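Local structure of clavulanic acid biosynthesis oligopeptide binding protein 2 (2WOL) at residues 141-145 with 174-180; 180-186 with 457-461. The protein probably binds oligopeptides or related molecules as an extracellular solute-binding protein of the clavulanic acid biosynthesis pathway in Streptomyces clavuligerus. All coordinates share one frame; numbering follows the deposited sequence.

Contact 1: residues 141-145 with 174-180; sequences IPLLD and FRLTRPF
Thr177 OG1 donates a 2.8 Å hydrogen bond to Pro142 O, arriving in the carbonyl plane on a lone pair, and so ties the end of helix 140-144 to the segment that leaves strand 171-175, where the helix packs beside the antiparallel sheet of this family 5 solute-binding protein. With chi1 at 56°, OG1 sits between the backbone N and carbonyl carbon of Thr177 and faces the helix. The next carbonyl is taken by the backbone: Thr177 N reaches Leu143 O at 2.9 Å, tilted out of the carbonyl plane, while Leu176 CA brings its hydrogen to the same oxygen. Two carbonyls at the C-terminal end of the helix are thus satisfied by a single residue. The two methyls of Leu143 have separate partners. CD2 lies 3.8 Å from Arg178 CG, so the aliphatic part of the arginine passes across the leucine, and its guanidinium turns one face to Pro142 O. Leu144 CD2 meets Leu176 CD2 at 3.7 Å, and Leu144 CD1 nears the Phe174 ring obliquely, where Val124 and Val164 also touch both side chains. Leu143 CD1 stands over the centre of the Phe180 ring, 3.9 Å from its centroid, in a CH-pi contact.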
ATOM      1  N   ILE A 141       1.167   3.915  17.217  1.00  9.67           N
ATOM      2  CA  ILE A 141       0.456   4.361  18.418  1.00  9.77           C
ATOM      3  C   ILE A 141       0.136   3.213  19.395  1.00 10.26           C
ATOM      4  O   ILE A 141       0.583   3.255  20.538  1.00 10.62           O
ATOM      5  CB  ILE A 141      -0.787   5.243  18.081  1.00  9.34           C
ATOM      6  CG1 ILE A 141      -0.336   6.548  17.403  1.00  9.18           C
ATOM      7  CG2 ILE A 141      -1.605   5.535  19.340  1.00  9.38           C
ATOM      8  CD1 ILE A 141      -1.472   7.491  16.989  1.00  9.46           C
ATOM      9  N   PRO A 142      -0.613   2.176  18.959  1.00 10.61           N
ATOM     10  CA  PRO A 142      -0.853   1.084  19.921  1.00 10.79           C
ATOM     11  C   PRO A 142       0.410   0.341  20.372  1.00 10.88           C
ATOM     12  O   PRO A 142       0.436  -0.216  21.475  1.00 11.41           O
ATOM     13  CB  PRO A 142      -1.789   0.133  19.164  1.00 10.74           C
ATOM     14  CG  PRO A 142      -1.644   0.493  17.730  1.00 11.23           C
ATOM     15  CD  PRO A 142      -1.294   1.939  17.670  1.00 10.73           C
ATOM     16  N   LEU A 143       1.442   0.336  19.534  1.00 10.92           N
ATOM     17  CA  LEU A 143       2.687  -0.351  19.867  1.00 11.20           C
ATOM     18  C   LEU A 143       3.523   0.386  20.912  1.00 11.33           C
ATOM     19  O   LEU A 143       4.359  -0.224  21.579  1.00 11.54           O
ATOM     20  CB  LEU A 143       3.522  -0.604  18.608  1.00 11.15           C
ATOM     21  CG  LEU A 143       3.000  -1.666  17.639  1.00 11.28           C
ATOM     22  CD1 LEU A 143       3.821  -1.639  16.366  1.00 11.24           C
ATOM     23  CD2 LEU A 143       3.022  -3.056  18.270  1.00 11.77           C
ATOM     24  N   LEU A 144       3.297   1.691  21.055  1.00 11.19           N
ATOM     25  CA  LEU A 144       4.131   2.510  21.946  1.00 11.66           C
ATOM     26  C   LEU A 144       3.381   3.227  23.070  1.00 12.18           C
ATOM     27  O   LEU A 144       4.002   3.714  24.017  1.00 12.65           O
ATOM     28  CB  LEU A 144       4.956   3.514  21.132  1.00 11.49           C
ATOM     29  CG  LEU A 144       6.023   2.927  20.199  1.00 11.25           C
ATOM     30  CD1 LEU A 144       6.548   3.986  19.261  1.00 11.53           C
ATOM     31  CD2 LEU A 144       7.169   2.282  20.982  1.00 11.57           C
ATOM     32  N   ASP A 145       2.058   3.288  22.973  1.00 12.10           N
ATOM     33  CA  ASP A 145       1.253   4.000  23.965  1.00 12.57           C
ATOM     34  C   ASP A 145       0.981   3.154  25.207  1.00 13.22           C
ATOM     35  O   ASP A 145       0.651   1.966  25.107  1.00 13.65           O
ATOM     36  CB  ASP A 145      -0.073   4.453  23.351  1.00 12.08           C
ATOM     37  CG  ASP A 145      -0.628   5.711  23.997  1.00 12.05           C
ATOM     38  OD1 ASP A 145       0.127   6.430  24.687  1.00 11.39           O
ATOM     39  OD2 ASP A 145      -1.825   5.995  23.788  1.00 12.18           O
ATOM     40  N   PHE A 174      13.203   1.179  21.183  1.00 11.77           N
ATOM     41  CA  PHE A 174      11.742   1.125  21.207  1.00 11.56           C
ATOM     42  C   PHE A 174      11.271  -0.041  22.077  1.00 12.03           C
ATOM     43  O   PHE A 174      11.547  -1.202  21.775  1.00 12.30           O
ATOM     44  CB  PHE A 174      11.185   0.970  19.791  1.00 10.90           C
ATOM     45  CG  PHE A 174      11.497   2.124  18.881  1.00 10.34           C
ATOM     46  CD1 PHE A 174      12.628   2.103  18.063  1.00  9.27           C
ATOM     47  CD2 PHE A 174      10.648   3.226  18.816  1.00  9.74           C
ATOM     48  CE1 PHE A 174      12.917   3.165  17.214  1.00  9.07           C
ATOM     49  CE2 PHE A 174      10.934   4.296  17.965  1.00  9.61           C
ATOM     50  CZ  PHE A 174      12.067   4.264  17.161  1.00  9.79           C
ATOM     51  N   ARG A 175      10.561   0.278  23.157  1.00 12.65           N
ATOM     52  CA  ARG A 175      10.015  -0.737  24.052  1.00 13.30           C
ATOM     53  C   ARG A 175       8.531  -0.906  23.757  1.00 13.17           C
ATOM     54  O   ARG A 175       7.702  -0.116  24.210  1.00 12.97           O
ATOM     55  CB  ARG A 175      10.221  -0.340  25.516  1.00 13.72           C
ATOM     56  CG  ARG A 175      11.673  -0.246  25.963  1.00 16.37           C
ATOM     57  CD  ARG A 175      11.719   0.233  27.404  1.00 20.24           C
ATOM     58  NE  ARG A 175      13.050   0.156  28.003  1.00 24.17           N
ATOM     59  CZ  ARG A 175      13.328   0.528  29.253  1.00 25.50           C
ATOM     60  NH1 ARG A 175      12.371   1.009  30.039  1.00 26.22           N
ATOM     61  NH2 ARG A 175      14.567   0.424  29.718  1.00 26.65           N
ATOM     62  N   LEU A 176       8.208  -1.943  22.991  1.00 13.16           N
ATOM     63  CA  LEU A 176       6.850  -2.134  22.487  1.00 13.41           C
ATOM     64  C   LEU A 176       5.919  -2.732  23.531  1.00 13.54           C
ATOM     65  O   LEU A 176       6.365  -3.403  24.460  1.00 13.49           O
ATOM     66  CB  LEU A 176       6.855  -2.989  21.209  1.00 13.25           C
ATOM     67  CG  LEU A 176       7.855  -2.633  20.100  1.00 13.26           C
ATOM     68  CD1 LEU A 176       7.686  -3.559  18.901  1.00 13.66           C
ATOM     69  CD2 LEU A 176       7.756  -1.179  19.673  1.00 14.05           C
ATOM     70  N   THR A 177       4.624  -2.480  23.365  1.00 13.75           N
ATOM     71  CA  THR A 177       3.598  -2.980  24.280  1.00 14.06           C
ATOM     72  C   THR A 177       3.306  -4.464  24.058  1.00 14.39           C
ATOM     73  O   THR A 177       2.650  -5.105  24.881  1.00 14.84           O
ATOM     74  CB  THR A 177       2.283  -2.189  24.131  1.00 14.14           C
ATOM     75  OG1 THR A 177       1.850  -2.234  22.764  1.00 14.16           O
ATOM     76  CG2 THR A 177       2.473  -0.736  24.549  1.00 13.89           C
ATOM     77  N   ARG A 178       3.792  -4.995  22.937  1.00 14.60           N
ATOM     78  CA  ARG A 178       3.566  -6.383  22.538  1.00 14.76           C
ATOM     79  C   ARG A 178       4.631  -6.763  21.510  1.00 14.11           C
ATOM     80  O   ARG A 178       5.230  -5.878  20.900  1.00 14.21           O
ATOM     81  CB  ARG A 178       2.160  -6.545  21.939  1.00 15.06           C
ATOM     82  CG  ARG A 178       1.920  -5.744  20.656  1.00 17.13           C
ATOM     83  CD  ARG A 178       0.453  -5.384  20.463  1.00 20.14           C
ATOM     84  NE  ARG A 178      -0.026  -4.482  21.511  1.00 21.89           N
ATOM     85  CZ  ARG A 178      -1.136  -3.751  21.440  1.00 23.25           C
ATOM     86  NH1 ARG A 178      -1.907  -3.793  20.360  1.00 24.07           N
ATOM     87  NH2 ARG A 178      -1.475  -2.971  22.457  1.00 24.33           N
ATOM     88  N   PRO A 179       4.887  -8.072  21.322  1.00 13.78           N
ATOM     89  CA  PRO A 179       5.829  -8.464  20.274  1.00 13.30           C
ATOM     90  C   PRO A 179       5.347  -8.008  18.895  1.00 12.89           C
ATOM     91  O   PRO A 179       4.152  -8.071  18.604  1.00 12.92           O
ATOM     92  CB  PRO A 179       5.834  -9.994  20.358  1.00 13.47           C
ATOM     93  CG  PRO A 179       5.379 -10.299  21.740  1.00 13.71           C
ATOM     94  CD  PRO A 179       4.364  -9.244  22.047  1.00 13.76           C
ATOM     95  N   PHE A 180       6.275  -7.534  18.070  1.00 12.27           N
ATOM     96  CA  PHE A 180       5.939  -7.116  16.715  1.00 11.99           C
ATOM     97  C   PHE A 180       7.068  -7.448  15.745  1.00 11.82           C
ATOM     98  O   PHE A 180       8.044  -6.704  15.628  1.00 12.25           O
ATOM     99  CB  PHE A 180       5.576  -5.625  16.659  1.00 11.87           C
ATOM    100  CG  PHE A 180       4.885  -5.230  15.386  1.00 10.94           C
ATOM    101  CD1 PHE A 180       3.536  -5.518  15.203  1.00 11.23           C
ATOM    102  CD2 PHE A 180       5.579  -4.595  14.362  1.00 10.90           C
ATOM    103  CE1 PHE A 180       2.888  -5.180  14.026  1.00 11.13           C
ATOM    104  CE2 PHE A 180       4.937  -4.250  13.183  1.00 10.65           C
ATOM    105  CZ  PHE A 180       3.589  -4.546  13.013  1.00 11.20           C
TER

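Contact 2: residues 180-186 with 457-461; sequences FSDFDHL and FPTEY
Chi1 of 65° swings Thr459 OG1 between its own backbone N and carbonyl carbon, and chi1 of -61° sets the Asp182 carboxylate opposite it, CG beside the backbone N. The two side chains approach from opposite directions, and OG1 donates to Asp182 OD2 at 2.7 Å from 48° out of the carboxylate plane. The same hydroxyl caps helix 460-468 by accepting from Gly462 N. A water, also 2.7 Å from Asp182 OD2, donates to it and accepts from Tyr461 N, while Ser181 OG donates to Asp182 OD1 from above the plane; three bonds thus fix the carboxylate. The methyl of Thr459, CG2, lies over one face of the His185 ring, 3.2 Å from His185 NE2, and Tyr70 OH hydrogen-bonds His185 ND1. Aromatic and aliphatic groups fill the rest. Leu186 CD2 lies over a face of Phe457, 3.7 Å from its CE2. Phe180 points its edge at the face of Tyr461 in a T-shaped pair with nearly perpendicular planes, and Phe180 CE1 lies 3.7 Å from Tyr461 CE2. This buried meeting of helix 183-186 with the N-terminus of helix 460-468 is consistent with a contact between the two lobes of the periplasmic-binding-protein fold.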
ATOM      1  N   PHE A 180       6.275  -7.534  18.070  1.00 12.27           N
ATOM      2  CA  PHE A 180       5.939  -7.116  16.715  1.00 11.99           C
ATOM      3  C   PHE A 180       7.068  -7.448  15.745  1.00 11.82           C
ATOM      4  O   PHE A 180       8.044  -6.704  15.628  1.00 12.25           O
ATOM      5  CB  PHE A 180       5.576  -5.625  16.659  1.00 11.87           C
ATOM      6  CG  PHE A 180       4.885  -5.230  15.386  1.00 10.94           C
ATOM      7  CD1 PHE A 180       3.536  -5.518  15.203  1.00 11.23           C
ATOM      8  CD2 PHE A 180       5.579  -4.595  14.362  1.00 10.90           C
ATOM      9  CE1 PHE A 180       2.888  -5.180  14.026  1.00 11.13           C
ATOM     10  CE2 PHE A 180       4.937  -4.250  13.183  1.00 10.65           C
ATOM     11  CZ  PHE A 180       3.589  -4.546  13.013  1.00 11.20           C
ATOM     12  N   SER A 181       6.903  -8.566  15.040  1.00 11.71           N
ATOM     13  CA  SER A 181       7.926  -9.107  14.144  1.00 11.61           C
ATOM     14  C   SER A 181       8.350  -8.132  13.039  1.00 11.31           C
ATOM     15  O   SER A 181       9.487  -8.176  12.571  1.00 11.62           O
ATOM     16  CB  SER A 181       7.441 -10.421  13.512  1.00 11.82           C
ATOM     17  OG  SER A 181       6.229 -10.235  12.796  1.00 12.29           O
ATOM     18  N   ASP A 182       7.435  -7.250  12.642  1.00 10.91           N
ATOM     19  CA  ASP A 182       7.621  -6.426  11.444  1.00 10.64           C
ATOM     20  C   ASP A 182       8.090  -4.991  11.712  1.00 10.25           C
ATOM     21  O   ASP A 182       7.881  -4.102  10.881  1.00 10.04           O
ATOM     22  CB  ASP A 182       6.331  -6.423  10.608  1.00 10.33           C
ATOM     23  CG  ASP A 182       5.935  -7.814  10.124  1.00 11.25           C
ATOM     24  OD1 ASP A 182       6.746  -8.763  10.243  1.00 10.93           O
ATOM     25  OD2 ASP A 182       4.804  -7.952   9.619  1.00 11.04           O
ATOM     26  N   PHE A 183       8.746  -4.761  12.848  1.00  9.80           N
ATOM     27  CA  PHE A 183       9.069  -3.384  13.237  1.00  9.45           C
ATOM     28  C   PHE A 183      10.009  -2.634  12.276  1.00  9.19           C
ATOM     29  O   PHE A 183       9.862  -1.422  12.086  1.00  9.23           O
ATOM     30  CB  PHE A 183       9.577  -3.313  14.680  1.00  9.45           C
ATOM     31  CG  PHE A 183       9.449  -1.948  15.298  1.00  9.16           C
ATOM     32  CD1 PHE A 183       8.205  -1.469  15.712  1.00  9.49           C
ATOM     33  CD2 PHE A 183      10.567  -1.138  15.460  1.00  9.37           C
ATOM     34  CE1 PHE A 183       8.075  -0.211  16.271  1.00  9.72           C
ATOM     35  CE2 PHE A 183      10.449   0.125  16.034  1.00  9.96           C
ATOM     36  CZ  PHE A 183       9.204   0.587  16.439  1.00  9.66           C
ATOM     37  N   ASP A 184      10.961  -3.340  11.660  1.00  8.96           N
ATOM     38  CA  ASP A 184      11.843  -2.706  10.671  1.00  8.76           C
ATOM     39  C   ASP A 184      11.031  -2.049   9.542  1.00  8.58           C
ATOM     40  O   ASP A 184      11.444  -1.037   8.970  1.00  9.20           O
ATOM     41  CB  ASP A 184      12.813  -3.719  10.050  1.00  8.75           C
ATOM     42  CG  ASP A 184      14.101  -3.904  10.854  1.00 10.05           C
ATOM     43  OD1 ASP A 184      14.398  -3.110  11.782  1.00 11.10           O
ATOM     44  OD2 ASP A 184      14.840  -4.856  10.525  1.00 10.55           O
ATOM     45  N   HIS A 185       9.886  -2.647   9.217  1.00  8.76           N
ATOM     46  CA  HIS A 185       8.995  -2.104   8.191  1.00  8.79           C
ATOM     47  C   HIS A 185       8.403  -0.773   8.614  1.00  8.80           C
ATOM     48  O   HIS A 185       8.325   0.161   7.813  1.00  9.15           O
ATOM     49  CB  HIS A 185       7.879  -3.089   7.857  1.00  8.62           C
ATOM     50  CG  HIS A 185       8.352  -4.295   7.114  1.00  8.46           C
ATOM     51  ND1 HIS A 185       8.408  -4.345   5.738  1.00  8.06           N
ATOM     52  CD2 HIS A 185       8.808  -5.491   7.556  1.00  8.49           C
ATOM     53  CE1 HIS A 185       8.868  -5.525   5.362  1.00  9.53           C
ATOM     54  NE2 HIS A 185       9.118  -6.239   6.446  1.00  8.91           N
ATOM     55  N   LEU A 186       8.002  -0.682   9.880  1.00  9.34           N
ATOM     56  CA  LEU A 186       7.473   0.568  10.414  1.00  9.46           C
ATOM     57  C   LEU A 186       8.540   1.656  10.419  1.00  9.76           C
ATOM     58  O   LEU A 186       8.236   2.826  10.196  1.00 10.14           O
ATOM     59  CB  LEU A 186       6.885   0.368  11.813  1.00  9.50           C
ATOM     60  CG  LEU A 186       5.765  -0.671  11.966  1.00  9.63           C
ATOM     61  CD1 LEU A 186       5.169  -0.581  13.360  1.00 10.00           C
ATOM     62  CD2 LEU A 186       4.663  -0.542  10.900  1.00  9.45           C
ATOM     63  N   PHE A 457       2.641  -2.142   4.320  1.00  9.71           N
ATOM     64  CA  PHE A 457       4.000  -2.699   4.288  1.00  9.49           C
ATOM     65  C   PHE A 457       3.936  -4.163   3.826  1.00  9.70           C
ATOM     66  O   PHE A 457       2.957  -4.856   4.121  1.00  9.60           O
ATOM     67  CB  PHE A 457       4.758  -2.512   5.626  1.00  9.20           C
ATOM     68  CG  PHE A 457       3.955  -2.857   6.855  1.00  8.73           C
ATOM     69  CD1 PHE A 457       4.107  -4.097   7.474  1.00  9.72           C
ATOM     70  CD2 PHE A 457       3.082  -1.925   7.420  1.00  8.93           C
ATOM     71  CE1 PHE A 457       3.379  -4.418   8.620  1.00  9.84           C
ATOM     72  CE2 PHE A 457       2.347  -2.235   8.560  1.00  9.38           C
ATOM     73  CZ  PHE A 457       2.495  -3.484   9.163  1.00  9.86           C
ATOM     74  N   PRO A 458       4.947  -4.620   3.059  1.00  9.79           N
ATOM     75  CA  PRO A 458       4.847  -5.912   2.366  1.00 10.03           C
ATOM     76  C   PRO A 458       5.100  -7.149   3.232  1.00 10.02           C
ATOM     77  O   PRO A 458       6.059  -7.894   2.999  1.00 10.63           O
ATOM     78  CB  PRO A 458       5.897  -5.789   1.257  1.00 10.31           C
ATOM     79  CG  PRO A 458       6.932  -4.893   1.837  1.00 10.04           C
ATOM     80  CD  PRO A 458       6.214  -3.931   2.745  1.00  9.98           C
ATOM     81  N   THR A 459       4.229  -7.358   4.215  1.00 10.14           N
ATOM     82  CA  THR A 459       4.271  -8.554   5.049  1.00  9.80           C
ATOM     83  C   THR A 459       2.866  -9.107   5.195  1.00  9.55           C
ATOM     84  O   THR A 459       1.878  -8.424   4.887  1.00  9.49           O
ATOM     85  CB  THR A 459       4.809  -8.273   6.476  1.00  9.83           C
ATOM     86  OG1 THR A 459       3.904  -7.404   7.166  1.00 10.15           O
ATOM     87  CG2 THR A 459       6.201  -7.653   6.439  1.00 10.64           C
ATOM     88  N   GLU A 460       2.778 -10.340   5.685  1.00  9.49           N
ATOM     89  CA  GLU A 460       1.487 -10.968   5.943  1.00  9.41           C
ATOM     90  C   GLU A 460       0.657 -10.182   6.959  1.00  9.41           C
ATOM     91  O   GLU A 460      -0.558 -10.038   6.789  1.00  9.31           O
ATOM     92  CB  GLU A 460       1.662 -12.415   6.399  1.00  9.86           C
ATOM     93  CG  GLU A 460       2.110 -13.371   5.304  1.00 10.47           C
ATOM     94  CD  GLU A 460       3.620 -13.447   5.151  1.00 11.43           C
ATOM     95  OE1 GLU A 460       4.330 -12.538   5.629  1.00 12.56           O
ATOM     96  OE2 GLU A 460       4.100 -14.425   4.547  1.00 13.28           O
ATOM     97  N   TYR A 461       1.308  -9.662   8.003  1.00  9.31           N
ATOM     98  CA  TYR A 461       0.600  -8.826   8.966  1.00  8.91           C
ATOM     99  C   TYR A 461       0.044  -7.577   8.294  1.00  8.70           C
ATOM    100  O   TYR A 461      -1.139  -7.272   8.427  1.00  8.82           O
ATOM    101  CB  TYR A 461       1.468  -8.425  10.167  1.00  9.04           C
ATOM    102  CG  TYR A 461       0.654  -7.641  11.171  1.00  8.96           C
ATOM    103  CD1 TYR A 461      -0.056  -8.296  12.174  1.00  9.08           C
ATOM    104  CD2 TYR A 461       0.544  -6.250  11.083  1.00  9.25           C
ATOM    105  CE1 TYR A 461      -0.840  -7.590  13.083  1.00  9.61           C
ATOM    106  CE2 TYR A 461      -0.234  -5.534  11.984  1.00  9.88           C
ATOM    107  CZ  TYR A 461      -0.922  -6.210  12.980  1.00  9.94           C
ATOM    108  OH  TYR A 461      -1.696  -5.500  13.867  1.00 11.20           O
TER
HETATM  109  O   HOH W   1       3.942 -10.441   9.126  1.00 11.73           O

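Contacts 1 and 2 lie in series along the chain, their centres about 13 Å apart and on the same side of the chain's centre. They share Phe180, which ends segment 174-180 and begins the type I turn leading into helix 183-186. Contact 1 is local, joining helix 140-144 to the end of a strand of the four-stranded antiparallel sheet; contact 2 spans 270 intervening residues to reach segment 457-461, just after strand 448-453 of the seven-stranded mixed sheet and probably in the other lobe. Leu143 CD1 and Leu186 CD1 touch at 3.5 Å, and Phe183 packs on Leu176 and Phe174. Helix 183-186 thus packs on contact 1 and also meets segment 457-461.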